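Local coordinates for protein putative exonuclease (Eubacterium rectale, PDB 3L0A) that is of uncertain function but binds zinc through four cysteines and probably acts as a hydrolase, perhaps a nuclease of the PDDEXK superfamily, at residues L153-V156 with G160-D163. Sequence-based numbering, arbitrary orientation.
Sequences LKWV and GYLD
Trp155 lies against Gly160 and Tyr161 on the more exposed face of a two-stranded sheet. CG of Trp155 is anti to the backbone N (chi1 -178°), which swings the indole toward the turn and over Gly160. Its six-membered ring covers Gly160 in a CH-pi contact, with Gly160 CA 3.5 Å from Trp155 CZ3. The same ring turns an edge to Tyr161 in a T-shaped stack (planes at 79°), with Trp155 CE3 over the middle of the phenol, 4.0 Å from Tyr161 CZ. With phi at 100°, the backbone of Gly160 calls for glycine, because a CB would jam against the carbonyl O of the residue before.

Strands 154-156 and 160-162 form an antiparallel beta hairpin joined by three residues. It stands apart from the main mixed sheet and leads into helix 164-167. Two hydrogen-bonded pairs hold it, Lys154 with Leu162 and Val156 with Gly160. The shortest of the four bonds is at the turn, where Gly160 N reaches Val156 O at 2.6 Å, nearly straight. The return bond from Val156 N to Gly160 O is 2.9 Å, its donor above the carbonyl plane.

On the buried face Val156 CG2 meets Leu162 CD2 at 4.0 Å. Tyr31 packs on both, and Tyr167 of helix 164-167 touches Val156. Lys154 also starts from this face but is exposed, and its side chain packs on Tyr167. By contrast, Trp155 and Tyr161 lie on the solvent side. Leu153 crosses Tyr161 at about a right angle, with Leu153 CD1 4.1 Å from Tyr161 CB. The other methyl of Leu153, CD2, touches Asp163 CA at 3.7 Å. Leu262 and Ile259 of a second subunit pack on Leu153 and Asp163. Asp163 N-caps the following helix, and its carboxylate forms a salt bridge with Arg166.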
loop_
_atom_site.group_PDB
_atom_site.type_symbol
_atom_site.label_atom_id
_atom_site.label_comp_id
_atom_site.label_asym_id
_atom_site.label_seq_id
_atom_site.Cartn_x
_atom_site.Cartn_y
_atom_site.Cartn_z
ATOM N N LEU A 153 -3.245 -14.931 4.940
ATOM C CA LEU A 153 -4.085 -14.890 6.138
ATOM C C LEU A 153 -4.348 -13.435 6.508
ATOM O O LEU A 153 -3.474 -12.560 6.273
ATOM C CB LEU A 153 -3.404 -15.634 7.291
ATOM C CG LEU A 153 -3.037 -17.120 7.069
ATOM C CD1 LEU A 153 -2.599 -17.837 8.375
ATOM C CD2 LEU A 153 -4.174 -17.874 6.431
ATOM N N LYS A 154 -5.536 -13.158 7.057
ATOM C CA LYS A 154 -5.900 -11.800 7.501
ATOM C C LYS A 154 -6.307 -11.773 8.981
ATOM O O LYS A 154 -7.013 -12.662 9.478
ATOM C CB LYS A 154 -7.009 -11.185 6.623
ATOM C CG LYS A 154 -6.615 -11.039 5.144
ATOM C CD LYS A 154 -7.213 -9.784 4.462
ATOM C CE LYS A 154 -7.106 -9.775 2.890
ATOM N NZ LYS A 154 -5.713 -9.888 2.318
ATOM N N TRP A 155 -5.832 -10.740 9.671
ATOM C CA TRP A 155 -6.058 -10.563 11.101
ATOM C C TRP A 155 -7.493 -10.137 11.362
ATOM O O TRP A 155 -7.979 -9.199 10.740
ATOM C CB TRP A 155 -5.115 -9.483 11.645
ATOM C CG TRP A 155 -5.253 -9.279 13.104
ATOM C CD1 TRP A 155 -5.941 -8.278 13.730
ATOM C CD2 TRP A 155 -4.720 -10.112 14.136
ATOM N NE1 TRP A 155 -5.854 -8.434 15.097
ATOM C CE2 TRP A 155 -5.118 -9.559 15.367
ATOM C CE3 TRP A 155 -3.947 -11.275 14.137
ATOM C CZ2 TRP A 155 -4.765 -10.128 16.586
ATOM C CZ3 TRP A 155 -3.598 -11.843 15.349
ATOM C CH2 TRP A 155 -4.005 -11.270 16.557
ATOM N N VAL A 156 -8.165 -10.824 12.272
ATOM C CA VAL A 156 -9.503 -10.423 12.697
ATOM C C VAL A 156 -9.446 -10.182 14.205
ATOM O O VAL A 156 -8.893 -11.012 14.960
ATOM C CB VAL A 156 -10.589 -11.477 12.335
ATOM C CG1 VAL A 156 -11.846 -11.256 13.141
ATOM C CG2 VAL A 156 -10.891 -11.440 10.853
ATOM N N GLY A 160 -7.987 -13.374 15.539
ATOM C CA GLY A 160 -6.605 -13.630 15.059
ATOM C C GLY A 160 -6.545 -13.947 13.555
ATOM O O GLY A 160 -7.440 -13.569 12.804
ATOM N N TYR A 161 -5.516 -14.658 13.107
ATOM C CA TYR A 161 -5.336 -14.913 11.677
ATOM C C TYR A 161 -6.392 -15.864 11.117
ATOM O O TYR A 161 -6.627 -16.957 11.640
ATOM C CB TYR A 161 -3.945 -15.461 11.396
ATOM C CG TYR A 161 -2.900 -14.400 11.486
ATOM C CD1 TYR A 161 -2.932 -13.309 10.623
ATOM C CD2 TYR A 161 -1.886 -14.473 12.439
ATOM C CE1 TYR A 161 -1.977 -12.307 10.691
ATOM C CE2 TYR A 161 -0.920 -13.480 12.529
ATOM C CZ TYR A 161 -0.970 -12.389 11.645
ATOM O OH TYR A 161 -0.009 -11.381 11.717
ATOM N N LEU A 162 -7.021 -15.431 10.036
ATOM C CA LEU A 162 -8.074 -16.209 9.421
ATOM C C LEU A 162 -7.757 -16.474 7.933
ATOM O O LEU A 162 -7.262 -15.617 7.203
ATOM C CB LEU A 162 -9.404 -15.464 9.614
ATOM C CG LEU A 162 -10.658 -16.295 9.875
ATOM C CD1 LEU A 162 -10.419 -17.452 10.894
ATOM C CD2 LEU A 162 -11.777 -15.357 10.340
ATOM N N ASP A 163 -8.014 -17.703 7.499
ATOM C CA ASP A 163 -7.880 -18.094 6.089
ATOM C C ASP A 163 -8.921 -17.351 5.270
ATOM O O ASP A 163 -9.912 -16.892 5.820
ATOM C CB ASP A 163 -8.185 -19.582 5.956
ATOM C CG ASP A 163 -9.573 -19.895 6.458
ATOM O OD1 ASP A 163 -9.737 -19.971 7.695
ATOM O OD2 ASP A 163 -10.483 -19.977 5.632
#